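Local coordinates for protein short Chain Dehydrogenase yciK (Salmonella enterica subsp. enterica serovar Typhimurium, PDB 3IAH) that binds NADP and is probably an NADP-dependent oxidoreductase of the short-chain dehydrogenase family, putatively an oxoacyl-(acyl carrier protein) reductase, at residues G22-I27 against E49-R54; I43-N48 against F70-L75; G107-M112 against A163-Y168. All coordinates share one frame; numbering follows the deposited sequence.

All three contacts touch the same NADP. Interactions 1 and 2, with centres about 9 Å apart, both hold the adenosine half; interaction 1 also reaches the nicotinamide-side phosphate through Ile27 N. They meet directly: Ala23 N lies 3.1 Å from Leu45 O, a probable hydrogen bond, and Leu52 CD1 packs on Gly46 N at 3.6 Å. Their segments alternate along the chain, and together they surround the 2'-phosphate with Ser24, Lys51 and Arg47. Interaction 2 also reads the adenine. Interaction 3 closes later in the chain, at the nicotinamide end. Its centre is about 26 Å from that of interaction 1 and about 25 Å from that of interaction 2, so the cofactor bridges them; Tyr168 makes the link.

Interaction 1. Residues G22-I27 against E49-R54; sequences GASDGI and EEKLRR. With NAP (NADP nicotinamide-adenine-dinucleotide phosphate), chain C.
Ser24 and Lys51 touch CB to CB at 3.5 Å, and their torsions turn both tips to the 2'-phosphate of NADP. Ser24 chi1 of 50° sets OG between its own N and carbonyl carbon. Lys51 leaves the helix with CG anti to its carbonyl carbon and then runs extended. This is the glycine-rich turn of a Rossmann fold, after strand 17-21, packed against the start of helix 49-63. Ser24 OG donates to O3X at 2.7 Å and accepts from the ribose O3B at 3.0 Å. Lys51 NZ donates to the same O3X at 2.6 Å, so two donors grip one phosphate oxygen. Asp25 crosses Lys51 obliquely and forms a longer salt bridge, OD2 to NZ at 3.5 Å; Arg29 is a second partner for its carboxylate. Ala23 CB also packs on Leu52 CD2, at 4.4 Å. In the first turn of helix 26-37, Ile27 N donates to the nicotinamide-side phosphate oxygen O1N at 2.9 Å, with an N-H...O angle of 158°.

Interaction 2. Residues I43-N48 against F70-L75; sequences ILLGRN and FTLDLL. With NAP (NADP nicotinamide-adenine-dinucleotide phosphate), chain C.
Arg47 CB lies beside Asp73 CB at 4.2 Å, where the two chain segments leave the sheet, and from there the arginine runs along NADP. Its CB already meets the adenine, at C2A. CG, placed by chi1 of 55° between the backbone N and the carbonyl carbon, reaches phosphate oxygen O1X. CD lies against both O1X and adenine C6A. The chain stays extended to NE, which donates to O1X at 2.9 Å in a nearly straight bond (171°). NH1 donates to O2X of the same phosphate. The guanidinium therefore grips two phosphate oxygens, while adenine N7A sits over the centre of one of its faces, 3.6 Å above the plane. NH2 donates to a water, which in turn donates to Asp73 OD1.

The backbones pair as parallel strands of a Rossmann beta-alpha-beta unit, strand 41-46, helix 49-63 and strand 68-71, the last being an outermost strand of the sheet within this chain. Phe70 N donates to Leu44 O at 2.8 Å, and Leu72 N to Gly46 O at 2.9 Å. The bond from Gly46 N to Phe70 O is weak. On the side facing helix 79-92, Ile43 CG2 meets the edge of the Phe70 ring at CD2, 3.6 Å away, and Leu45 CD1 packs on Phe70 CB.

Past the strand, Asp73 OD2 accepts from Leu75 N in an Asx turn, which steadies the carboxylate. The same oxygen accepts from adenine N6A at 3.0 Å. Leu74 N donates to adenine N1A at 3.0 Å.

Interaction 3. Residues G107-M112 against A163-Y168; sequences GEIGPM and ANWGAY. With NAP (NADP nicotinamide-adenine-dinucleotide phosphate), chain C; ACT (acetate ion), chain D; ACT (acetate ion), chain E.
Gly110 N donates to Asn164 O at 3.0 Å, in the carbonyl plane and on a lone pair. This bond ties the loop after strand 98-101 to the loop leading into helix 166-186, the helix whose Tyr168 and Lys172 match the Tyr-x-x-x-Lys motif of the short-chain dehydrogenase fold, so Tyr168 is probably the active-site tyrosine. Two waters add polar links. One donates to Glu108 O and to Asn164 O; the other donates to Gly110 O and accepts from Gly166 N. Met112 N and O are hydrogen-bonded to Glu185 and Gln136 of the second subunit. Weaker CA-H...O contacts run both ways, from Ile109 CA to Asn164 O and from Asn164 CA to Gly110 O.

The apolar contacts flank these bonds. Ile109, with CG1 anti to its carbonyl carbon (chi1 -60°), lies alongside Trp165 and sets CD1 over one ring face, toward the rim, 4.1 Å from CE3. Its CG2 packs on Asn164 CB at 3.8 Å. The bent selenomethionine Met112 brings SE to 3.9 Å from Gly166 CA.

Ligand contacts complete the set. Trp165 NE1 donates to one acetate. Tyr168 OH accepts from the nicotinamide ribose O2D at 2.7 Å and donates to OXT of the other acetate, also at 2.7 Å.

Interaction 1. Residues G22-I27 against E49-R54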
loop_
_atom_site.group_PDB
_atom_site.type_symbol
_atom_site.label_atom_id
_atom_site.label_comp_id
_atom_site.label_asym_id
_atom_site.label_seq_id
_atom_site.Cartn_x
_atom_site.Cartn_y
_atom_site.Cartn_z
ATOM N N GLY A 22 -5.300 9.257 16.846
ATOM C CA GLY A 22 -6.655 9.645 16.430
ATOM C C GLY A 22 -7.585 9.476 17.630
ATOM O O GLY A 22 -8.714 9.030 17.496
ATOM N N ALA A 23 -7.093 9.847 18.808
ATOM C CA ALA A 23 -7.837 9.708 20.063
ATOM C C ALA A 23 -8.835 10.828 20.344
ATOM O O ALA A 23 -9.529 10.777 21.356
ATOM C CB ALA A 23 -6.851 9.605 21.232
ATOM N N SER A 24 -8.916 11.824 19.460
ATOM C CA SER A 24 -9.816 12.971 19.640
ATOM C C SER A 24 -11.246 12.801 19.124
ATOM O O SER A 24 -12.099 13.655 19.382
ATOM C CB SER A 24 -9.192 14.213 19.000
ATOM O OG SER A 24 -8.766 13.938 17.686
ATOM N N ASP A 25 -11.530 11.726 18.397
ATOM C CA ASP A 25 -12.873 11.543 17.898
ATOM C C ASP A 25 -13.074 10.108 17.458
ATOM O O ASP A 25 -12.124 9.329 17.406
ATOM C CB ASP A 25 -13.073 12.477 16.692
ATOM C CG ASP A 25 -14.526 12.838 16.440
ATOM O OD1 ASP A 25 -15.450 12.267 17.069
ATOM O OD2 ASP A 25 -14.729 13.731 15.595
ATOM N N GLY A 26 -14.324 9.780 17.150
ATOM C CA GLY A 26 -14.699 8.473 16.650
ATOM C C GLY A 26 -14.169 7.276 17.393
ATOM O O GLY A 26 -14.213 7.226 18.624
ATOM N N ILE A 27 -13.690 6.298 16.634
ATOM C CA ILE A 27 -13.170 5.050 17.210
ATOM C C ILE A 27 -12.000 5.247 18.175
ATOM O O ILE A 27 -11.973 4.628 19.263
ATOM C CB ILE A 27 -12.814 4.031 16.097
ATOM C CG1 ILE A 27 -14.080 3.626 15.332
ATOM C CG2 ILE A 27 -12.139 2.781 16.696
ATOM C CD1 ILE A 27 -13.828 2.805 14.056
ATOM N N GLU A 49 -5.389 20.005 19.785
ATOM C CA GLU A 49 -5.148 20.146 21.211
ATOM C C GLU A 49 -6.419 20.262 22.055
ATOM O O GLU A 49 -6.531 19.606 23.092
ATOM C CB GLU A 49 -4.219 21.337 21.433
ATOM C CG GLU A 49 -3.959 21.666 22.861
ATOM C CD GLU A 49 -2.849 22.689 23.027
ATOM O OE1 GLU A 49 -2.138 22.983 22.038
ATOM O OE2 GLU A 49 -2.682 23.193 24.155
ATOM N N GLU A 50 -7.368 21.088 21.618
ATOM C CA GLU A 50 -8.613 21.267 22.367
ATOM C C GLU A 50 -9.425 19.984 22.401
ATOM O O GLU A 50 -9.943 19.627 23.456
ATOM C CB GLU A 50 -9.456 22.433 21.830
ATOM C CG GLU A 50 -8.739 23.777 21.874
ATOM C CD GLU A 50 -8.233 24.156 23.264
ATOM O OE1 GLU A 50 -7.180 24.830 23.326
ATOM O OE2 GLU A 50 -8.853 23.765 24.285
ATOM N N LYS A 51 -9.542 19.291 21.267
ATOM C CA LYS A 51 -10.281 18.022 21.255
ATOM C C LYS A 51 -9.625 17.010 22.189
ATOM O O LYS A 51 -10.322 16.338 22.949
ATOM C CB LYS A 51 -10.388 17.394 19.870
ATOM C CG LYS A 51 -11.364 18.000 18.890
ATOM C CD LYS A 51 -11.376 17.075 17.676
ATOM C CE LYS A 51 -12.411 17.376 16.647
ATOM N NZ LYS A 51 -12.309 16.292 15.611
ATOM N N LEU A 52 -8.295 16.900 22.115
ATOM C CA LEU A 52 -7.535 15.988 22.977
ATOM C C LEU A 52 -7.730 16.288 24.458
ATOM O O LEU A 52 -7.909 15.360 25.258
ATOM C CB LEU A 52 -6.041 16.027 22.644
ATOM C CG LEU A 52 -5.584 15.376 21.345
ATOM C CD1 LEU A 52 -4.144 15.728 21.057
ATOM C CD2 LEU A 52 -5.761 13.850 21.418
ATOM N N ARG A 53 -7.696 17.572 24.812
ATOM C CA ARG A 53 -7.875 17.999 26.193
ATOM C C ARG A 53 -9.247 17.569 26.691
ATOM O O ARG A 53 -9.360 17.082 27.809
ATOM C CB ARG A 53 -7.734 19.518 26.332
ATOM C CG ARG A 53 -7.650 20.024 27.777
ATOM C CD ARG A 53 -7.756 21.553 27.836
ATOM N NE ARG A 53 -6.918 22.177 26.808
ATOM C CZ ARG A 53 -5.617 22.448 26.923
ATOM N NH1 ARG A 53 -4.941 22.159 28.035
ATOM N NH2 ARG A 53 -4.983 23.015 25.901
ATOM N N ARG A 54 -10.284 17.732 25.866
ATOM C CA ARG A 54 -11.630 17.331 26.288
ATOM C C ARG A 54 -11.709 15.840 26.565
ATOM O O ARG A 54 -12.289 15.446 27.564
ATOM C CB ARG A 54 -12.740 17.725 25.302
ATOM C CG ARG A 54 -12.962 19.222 25.123
ATOM C CD ARG A 54 -14.367 19.501 24.558
ATOM N NE ARG A 54 -14.661 18.676 23.386
ATOM C CZ ARG A 54 -14.395 19.002 22.123
ATOM N NH1 ARG A 54 -14.707 18.149 21.148
ATOM N NH2 ARG A 54 -13.821 20.166 21.821
HETATM P PA NAP C . -12.792 9.754 12.456
HETATM O O1A NAP C . -13.987 9.944 13.279
HETATM O O2A NAP C . -12.625 10.721 11.358
HETATM O O5B NAP C . -11.455 9.870 13.290
HETATM C C5B NAP C . -10.214 9.946 12.646
HETATM C C4B NAP C . -9.187 10.285 13.718
HETATM O O4B NAP C . -7.953 10.331 13.034
HETATM C C3B NAP C . -9.425 11.640 14.372
HETATM O O3B NAP C . -9.037 11.678 15.727
HETATM C C2B NAP C . -8.529 12.513 13.544
HETATM O O2B NAP C . -8.188 13.738 14.156
HETATM C C1B NAP C . -7.349 11.553 13.297
HETATM N N9A NAP C . -6.605 12.182 12.219
HETATM C C8A NAP C . -6.990 12.433 10.934
HETATM N N7A NAP C . -5.976 13.087 10.326
HETATM C C5A NAP C . -4.975 13.257 11.217
HETATM C C6A NAP C . -3.732 13.862 11.140
HETATM N N6A NAP C . -3.334 14.427 9.997
HETATM N N1A NAP C . -2.906 13.868 12.255
HETATM C C2A NAP C . -3.320 13.297 13.445
HETATM N N3A NAP C . -4.563 12.699 13.521
HETATM C C4A NAP C . -5.368 12.697 12.414
HETATM O O3 NAP C . -12.714 8.308 11.809
HETATM P PN NAP C . -12.994 6.876 12.375
HETATM O O1N NAP C . -13.006 6.933 13.864
HETATM O O2N NAP C . -14.090 6.282 11.591
HETATM O O5D NAP C . -11.663 6.160 11.863
HETATM C C5D NAP C . -10.764 5.534 12.738
HETATM C C4D NAP C . -10.004 4.509 11.925
HETATM O O4D NAP C . -10.923 3.522 11.548
HETATM C C3D NAP C . -9.369 5.018 10.631
HETATM O O3D NAP C . -8.065 4.448 10.475
HETATM C C2D NAP C . -10.310 4.503 9.554
HETATM O O2D NAP C . -9.675 4.312 8.324
HETATM C C1D NAP C . -10.762 3.222 10.150
HETATM N N1N NAP C . -12.034 2.645 9.673
HETATM C C2N NAP C . -13.218 3.257 10.017
HETATM C C3N NAP C . -14.414 2.717 9.568
HETATM C C7N NAP C . -15.742 3.357 9.944
HETATM O O7N NAP C . -16.851 2.742 9.404
HETATM N N7N NAP C . -15.801 4.423 10.748
HETATM C C4N NAP C . -14.390 1.562 8.777
HETATM C C5N NAP C . -13.169 0.951 8.433
HETATM C C6N NAP C . -12.001 1.519 8.894
HETATM P P2B NAP C . -9.217 15.009 14.330
HETATM O O1X NAP C . -8.406 16.233 14.527
HETATM O O2X NAP C . -10.050 15.202 13.095
HETATM O O3X NAP C . -10.094 14.855 15.537
HETATM O O HOH W 1 -13.233 15.123 21.578
#

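Interaction 2. Residues I43-N48 against F70-L75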
loop_
_atom_site.group_PDB
_atom_site.type_symbol
_atom_site.label_atom_id
_atom_site.label_comp_id
_atom_site.label_asym_id
_atom_site.label_seq_id
_atom_site.Cartn_x
_atom_site.Cartn_y
_atom_site.Cartn_z
ATOM N N ILE A 43 -2.261 7.110 26.695
ATOM C CA ILE A 43 -1.545 8.235 26.117
ATOM C C ILE A 43 -2.341 8.568 24.856
ATOM O O ILE A 43 -2.488 7.723 23.969
ATOM C CB ILE A 43 -0.087 7.907 25.804
ATOM C CG1 ILE A 43 0.648 7.557 27.105
ATOM C CG2 ILE A 43 0.570 9.096 25.115
ATOM C CD1 ILE A 43 2.081 7.083 26.912
ATOM N N LEU A 44 -2.827 9.802 24.777
ATOM C CA LEU A 44 -3.647 10.251 23.655
ATOM C C LEU A 44 -2.872 11.053 22.624
ATOM O O LEU A 44 -2.216 12.033 22.973
ATOM C CB LEU A 44 -4.749 11.158 24.193
ATOM C CG LEU A 44 -5.598 10.621 25.342
ATOM C CD1 LEU A 44 -6.568 11.695 25.816
ATOM C CD2 LEU A 44 -6.331 9.369 24.894
ATOM N N LEU A 45 -2.942 10.639 21.361
ATOM C CA LEU A 45 -2.291 11.367 20.271
ATOM C C LEU A 45 -3.351 11.851 19.303
ATOM O O LEU A 45 -4.319 11.135 19.005
ATOM C CB LEU A 45 -1.221 10.568 19.528
ATOM C CG LEU A 45 0.219 10.774 19.971
ATOM C CD1 LEU A 45 0.483 10.280 21.404
ATOM C CD2 LEU A 45 1.137 10.110 18.941
ATOM N N GLY A 46 -3.161 13.079 18.827
ATOM C CA GLY A 46 -4.050 13.713 17.884
ATOM C C GLY A 46 -3.414 14.995 17.373
ATOM O O GLY A 46 -2.285 15.318 17.733
ATOM N N ARG A 47 -4.125 15.718 16.533
ATOM C CA ARG A 47 -3.607 16.979 15.989
ATOM C C ARG A 47 -4.277 18.190 16.622
ATOM O O ARG A 47 -3.703 19.276 16.635
ATOM C CB ARG A 47 -3.782 17.027 14.469
ATOM C CG ARG A 47 -5.205 16.803 14.022
ATOM C CD ARG A 47 -5.398 16.928 12.529
ATOM N NE ARG A 47 -6.769 16.540 12.207
ATOM C CZ ARG A 47 -7.256 16.413 10.976
ATOM N NH1 ARG A 47 -8.519 16.044 10.812
ATOM N NH2 ARG A 47 -6.495 16.645 9.911
ATOM N N ASN A 48 -5.481 17.994 17.156
ATOM C CA ASN A 48 -6.259 19.075 17.750
ATOM C C ASN A 48 -6.157 19.052 19.272
ATOM O O ASN A 48 -6.751 18.204 19.949
ATOM C CB ASN A 48 -7.708 18.963 17.275
ATOM C CG ASN A 48 -8.570 20.125 17.716
ATOM O OD1 ASN A 48 -8.312 20.776 18.732
ATOM N ND2 ASN A 48 -9.626 20.378 16.957
ATOM N N PHE A 70 -0.483 14.154 23.509
ATOM C CA PHE A 70 0.583 14.751 22.726
ATOM C C PHE A 70 0.031 15.114 21.355
ATOM O O PHE A 70 -0.738 14.352 20.761
ATOM C CB PHE A 70 1.788 13.799 22.598
ATOM C CG PHE A 70 2.445 13.479 23.901
ATOM C CD1 PHE A 70 3.520 14.240 24.367
ATOM C CD2 PHE A 70 1.991 12.422 24.682
ATOM C CE1 PHE A 70 4.128 13.945 25.586
ATOM C CE2 PHE A 70 2.588 12.120 25.895
ATOM C CZ PHE A 70 3.664 12.888 26.354
ATOM N N THR A 71 0.384 16.292 20.860
ATOM C CA THR A 71 -0.077 16.692 19.543
ATOM C C THR A 71 0.988 16.300 18.521
ATOM O O THR A 71 2.190 16.510 18.737
ATOM C CB THR A 71 -0.375 18.193 19.437
ATOM O OG1 THR A 71 0.814 18.934 19.707
ATOM C CG2 THR A 71 -1.455 18.588 20.430
ATOM N N LEU A 72 0.525 15.721 17.419
ATOM C CA LEU A 72 1.370 15.284 16.322
ATOM C C LEU A 72 0.491 15.228 15.083
ATOM O O LEU A 72 -0.411 14.397 14.997
ATOM C CB LEU A 72 1.957 13.889 16.583
ATOM C CG LEU A 72 2.911 13.341 15.511
ATOM C CD1 LEU A 72 4.150 14.226 15.401
ATOM C CD2 LEU A 72 3.323 11.886 15.810
ATOM N N ASP A 73 0.742 16.106 14.124
ATOM C CA ASP A 73 -0.047 16.109 12.905
ATOM C C ASP A 73 0.667 15.180 11.934
ATOM O O ASP A 73 1.779 15.471 11.488
ATOM C CB ASP A 73 -0.193 17.522 12.367
ATOM C CG ASP A 73 -1.115 17.601 11.156
ATOM O OD1 ASP A 73 -1.725 18.672 10.969
ATOM O OD2 ASP A 73 -1.263 16.601 10.412
ATOM N N LEU A 74 0.021 14.063 11.619
ATOM C CA LEU A 74 0.590 13.041 10.727
ATOM C C LEU A 74 0.743 13.476 9.272
ATOM O O LEU A 74 1.519 12.885 8.534
ATOM C CB LEU A 74 -0.249 11.765 10.807
ATOM C CG LEU A 74 -0.303 11.069 12.182
ATOM C CD1 LEU A 74 -1.452 10.073 12.275
ATOM C CD2 LEU A 74 1.009 10.402 12.516
ATOM N N LEU A 75 0.013 14.512 8.870
ATOM C CA LEU A 75 0.070 14.995 7.509
ATOM C C LEU A 75 1.281 15.896 7.306
ATOM O O LEU A 75 1.820 15.975 6.211
ATOM C CB LEU A 75 -1.226 15.760 7.187
ATOM C CG LEU A 75 -1.441 16.281 5.779
ATOM C CD1 LEU A 75 -1.359 15.162 4.755
ATOM C CD2 LEU A 75 -2.799 17.030 5.682
HETATM P PA NAP C . -12.792 9.754 12.456
HETATM O O1A NAP C . -13.987 9.944 13.279
HETATM O O2A NAP C . -12.625 10.721 11.358
HETATM O O5B NAP C . -11.455 9.870 13.290
HETATM C C5B NAP C . -10.214 9.946 12.646
HETATM C C4B NAP C . -9.187 10.285 13.718
HETATM O O4B NAP C . -7.953 10.331 13.034
HETATM C C3B NAP C . -9.425 11.640 14.372
HETATM O O3B NAP C . -9.037 11.678 15.727
HETATM C C2B NAP C . -8.529 12.513 13.544
HETATM O O2B NAP C . -8.188 13.738 14.156
HETATM C C1B NAP C . -7.349 11.553 13.297
HETATM N N9A NAP C . -6.605 12.182 12.219
HETATM C C8A NAP C . -6.990 12.433 10.934
HETATM N N7A NAP C . -5.976 13.087 10.326
HETATM C C5A NAP C . -4.975 13.257 11.217
HETATM C C6A NAP C . -3.732 13.862 11.140
HETATM N N6A NAP C . -3.334 14.427 9.997
HETATM N N1A NAP C . -2.906 13.868 12.255
HETATM C C2A NAP C . -3.320 13.297 13.445
HETATM N N3A NAP C . -4.563 12.699 13.521
HETATM C C4A NAP C . -5.368 12.697 12.414
HETATM O O3 NAP C . -12.714 8.308 11.809
HETATM P PN NAP C . -12.994 6.876 12.375
HETATM O O1N NAP C . -13.006 6.933 13.864
HETATM O O2N NAP C . -14.090 6.282 11.591
HETATM O O5D NAP C . -11.663 6.160 11.863
HETATM C C5D NAP C . -10.764 5.534 12.738
HETATM C C4D NAP C . -10.004 4.509 11.925
HETATM O O4D NAP C . -10.923 3.522 11.548
HETATM C C3D NAP C . -9.369 5.018 10.631
HETATM O O3D NAP C . -8.065 4.448 10.475
HETATM C C2D NAP C . -10.310 4.503 9.554
HETATM O O2D NAP C . -9.675 4.312 8.324
HETATM C C1D NAP C . -10.762 3.222 10.150
HETATM N N1N NAP C . -12.034 2.645 9.673
HETATM C C2N NAP C . -13.218 3.257 10.017
HETATM C C3N NAP C . -14.414 2.717 9.568
HETATM C C7N NAP C . -15.742 3.357 9.944
HETATM O O7N NAP C . -16.851 2.742 9.404
HETATM N N7N NAP C . -15.801 4.423 10.748
HETATM C C4N NAP C . -14.390 1.562 8.777
HETATM C C5N NAP C . -13.169 0.951 8.433
HETATM C C6N NAP C . -12.001 1.519 8.894
HETATM P P2B NAP C . -9.217 15.009 14.330
HETATM O O1X NAP C . -8.406 16.233 14.527
HETATM O O2X NAP C . -10.050 15.202 13.095
HETATM O O3X NAP C . -10.094 14.855 15.537
HETATM O O HOH W 2 -4.180 18.183 9.698
#

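Interaction 3. Residues G107-M112 against A163-Y168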
loop_
_atom_site.group_PDB
_atom_site.type_symbol
_atom_site.label_atom_id
_atom_site.label_comp_id
_atom_site.label_asym_id
_atom_site.label_seq_id
_atom_site.Cartn_x
_atom_site.Cartn_y
_atom_site.Cartn_z
ATOM N N GLY A 107 -9.744 10.995 2.359
ATOM C CA GLY A 107 -9.517 11.621 1.073
ATOM C C GLY A 107 -10.922 11.842 0.520
ATOM O O GLY A 107 -11.857 12.053 1.289
ATOM N N GLU A 108 -11.078 11.779 -0.801
ATOM C CA GLU A 108 -12.383 11.994 -1.448
ATOM C C GLU A 108 -12.814 10.778 -2.259
ATOM O O GLU A 108 -12.007 10.181 -2.958
ATOM C CB GLU A 108 -12.331 13.228 -2.347
ATOM C CG GLU A 108 -12.138 14.556 -1.579
ATOM C CD GLU A 108 -13.344 14.958 -0.712
ATOM O OE1 GLU A 108 -14.475 14.468 -0.965
ATOM O OE2 GLU A 108 -13.162 15.789 0.209
ATOM N N ILE A 109 -14.085 10.412 -2.133
ATOM C CA ILE A 109 -14.655 9.269 -2.855
ATOM C C ILE A 109 -14.843 9.717 -4.303
ATOM O O ILE A 109 -15.480 10.718 -4.569
ATOM C CB ILE A 109 -16.004 8.806 -2.246
ATOM C CG1 ILE A 109 -15.821 8.388 -0.777
ATOM C CG2 ILE A 109 -16.606 7.659 -3.053
ATOM C CD1 ILE A 109 -14.831 7.253 -0.567
ATOM N N GLY A 110 -14.276 8.961 -5.228
ATOM C CA GLY A 110 -14.373 9.286 -6.635
ATOM C C GLY A 110 -13.473 8.422 -7.484
ATOM O O GLY A 110 -12.558 7.758 -6.962
ATOM N N PRO A 111 -13.695 8.439 -8.799
ATOM C CA PRO A 111 -12.892 7.604 -9.680
ATOM C C PRO A 111 -11.432 8.020 -9.784
ATOM O O PRO A 111 -11.071 9.195 -9.582
ATOM C CB PRO A 111 -13.572 7.768 -11.062
ATOM C CG PRO A 111 -14.787 8.467 -10.848
ATOM C CD PRO A 111 -14.733 9.175 -9.533
HETATM N N MSE A 112 -10.616 7.041 -10.146
HETATM C CA MSE A 112 -9.181 7.231 -10.318
HETATM C C MSE A 112 -8.873 8.321 -11.328
HETATM O O MSE A 112 -7.938 9.109 -11.138
HETATM C CB MSE A 112 -8.541 5.914 -10.766
HETATM C CG MSE A 112 -8.608 4.860 -9.716
HETATM SE SE MSE A 112 -7.383 5.241 -8.232
HETATM C CE MSE A 112 -5.661 4.803 -9.056
ATOM N N ALA A 163 -14.263 0.132 -6.542
ATOM C CA ALA A 163 -14.360 1.380 -7.304
ATOM C C ALA A 163 -14.605 2.579 -6.414
ATOM O O ALA A 163 -15.320 2.475 -5.427
ATOM C CB ALA A 163 -15.479 1.276 -8.327
ATOM N N ASN A 164 -13.970 3.697 -6.760
ATOM C CA ASN A 164 -14.100 4.982 -6.059
ATOM C C ASN A 164 -13.391 5.156 -4.718
ATOM O O ASN A 164 -13.396 6.256 -4.155
ATOM C CB ASN A 164 -15.589 5.424 -5.990
ATOM C CG ASN A 164 -16.163 5.760 -7.365
ATOM O OD1 ASN A 164 -15.420 6.023 -8.317
ATOM N ND2 ASN A 164 -17.488 5.767 -7.475
ATOM N N TRP A 165 -12.722 4.104 -4.240
ATOM C CA TRP A 165 -12.029 4.154 -2.971
ATOM C C TRP A 165 -10.561 4.600 -3.064
ATOM O O TRP A 165 -9.897 4.716 -2.042
ATOM C CB TRP A 165 -12.146 2.827 -2.239
ATOM C CG TRP A 165 -13.509 2.518 -1.683
ATOM C CD1 TRP A 165 -14.502 1.796 -2.278
ATOM C CD2 TRP A 165 -14.001 2.885 -0.386
ATOM N NE1 TRP A 165 -15.588 1.701 -1.435
ATOM C CE2 TRP A 165 -15.300 2.362 -0.268
ATOM C CE3 TRP A 165 -13.467 3.617 0.684
ATOM C CZ2 TRP A 165 -16.073 2.546 0.871
ATOM C CZ3 TRP A 165 -14.231 3.791 1.812
ATOM C CH2 TRP A 165 -15.521 3.264 1.898
ATOM N N GLY A 166 -10.093 4.812 -4.296
ATOM C CA GLY A 166 -8.772 5.296 -4.636
ATOM C C GLY A 166 -7.621 5.219 -3.658
ATOM O O GLY A 166 -7.165 4.141 -3.334
ATOM N N ALA A 167 -7.148 6.387 -3.211
ATOM C CA ALA A 167 -6.007 6.484 -2.285
ATOM C C ALA A 167 -6.224 5.724 -0.984
ATOM O O ALA A 167 -5.324 5.038 -0.483
ATOM C CB ALA A 167 -5.695 7.950 -1.984
ATOM N N TYR A 168 -7.434 5.818 -0.454
ATOM C CA TYR A 168 -7.757 5.167 0.805
ATOM C C TYR A 168 -7.614 3.656 0.732
ATOM O O TYR A 168 -6.948 3.058 1.600
ATOM C CB TYR A 168 -9.156 5.534 1.222
ATOM C CG TYR A 168 -9.628 4.954 2.542
ATOM C CD1 TYR A 168 -9.271 5.539 3.742
ATOM C CD2 TYR A 168 -10.499 3.870 2.571
ATOM C CE1 TYR A 168 -9.739 5.033 4.958
ATOM C CE2 TYR A 168 -10.962 3.359 3.761
ATOM C CZ TYR A 168 -10.595 3.956 4.955
ATOM O OH TYR A 168 -11.074 3.467 6.146
HETATM P PA NAP C . -12.792 9.754 12.456
HETATM O O1A NAP C . -13.987 9.944 13.279
HETATM O O2A NAP C . -12.625 10.721 11.358
HETATM O O5B NAP C . -11.455 9.870 13.290
HETATM C C5B NAP C . -10.214 9.946 12.646
HETATM C C4B NAP C . -9.187 10.285 13.718
HETATM O O4B NAP C . -7.953 10.331 13.034
HETATM C C3B NAP C . -9.425 11.640 14.372
HETATM O O3B NAP C . -9.037 11.678 15.727
HETATM C C2B NAP C . -8.529 12.513 13.544
HETATM O O2B NAP C . -8.188 13.738 14.156
HETATM C C1B NAP C . -7.349 11.553 13.297
HETATM N N9A NAP C . -6.605 12.182 12.219
HETATM C C8A NAP C . -6.990 12.433 10.934
HETATM N N7A NAP C . -5.976 13.087 10.326
HETATM C C5A NAP C . -4.975 13.257 11.217
HETATM C C6A NAP C . -3.732 13.862 11.140
HETATM N N6A NAP C . -3.334 14.427 9.997
HETATM N N1A NAP C . -2.906 13.868 12.255
HETATM C C2A NAP C . -3.320 13.297 13.445
HETATM N N3A NAP C . -4.563 12.699 13.521
HETATM C C4A NAP C . -5.368 12.697 12.414
HETATM O O3 NAP C . -12.714 8.308 11.809
HETATM P PN NAP C . -12.994 6.876 12.375
HETATM O O1N NAP C . -13.006 6.933 13.864
HETATM O O2N NAP C . -14.090 6.282 11.591
HETATM O O5D NAP C . -11.663 6.160 11.863
HETATM C C5D NAP C . -10.764 5.534 12.738
HETATM C C4D NAP C . -10.004 4.509 11.925
HETATM O O4D NAP C . -10.923 3.522 11.548
HETATM C C3D NAP C . -9.369 5.018 10.631
HETATM O O3D NAP C . -8.065 4.448 10.475
HETATM C C2D NAP C . -10.310 4.503 9.554
HETATM O O2D NAP C . -9.675 4.312 8.324
HETATM C C1D NAP C . -10.762 3.222 10.150
HETATM N N1N NAP C . -12.034 2.645 9.673
HETATM C C2N NAP C . -13.218 3.257 10.017
HETATM C C3N NAP C . -14.414 2.717 9.568
HETATM C C7N NAP C . -15.742 3.357 9.944
HETATM O O7N NAP C . -16.851 2.742 9.404
HETATM N N7N NAP C . -15.801 4.423 10.748
HETATM C C4N NAP C . -14.390 1.562 8.777
HETATM C C5N NAP C . -13.169 0.951 8.433
HETATM C C6N NAP C . -12.001 1.519 8.894
HETATM P P2B NAP C . -9.217 15.009 14.330
HETATM O O1X NAP C . -8.406 16.233 14.527
HETATM O O2X NAP C . -10.050 15.202 13.095
HETATM O O3X NAP C . -10.094 14.855 15.537
HETATM C C ACT D . -14.488 2.601 5.652
HETATM O O ACT D . -15.407 1.772 5.449
HETATM O OXT ACT D . -13.318 2.146 5.622
HETATM C CH3 ACT D . -14.783 4.043 5.908
HETATM C C ACT E . -19.062 0.335 -1.974
HETATM O O ACT E . -19.341 -0.326 -0.954
HETATM O OXT ACT E . -17.879 0.275 -2.360
HETATM C CH3 ACT E . -20.092 1.139 -2.706
HETATM O O HOH W 3 -11.350 7.716 -3.173
HETATM O O HOH W 4 -10.978 5.552 -6.955
#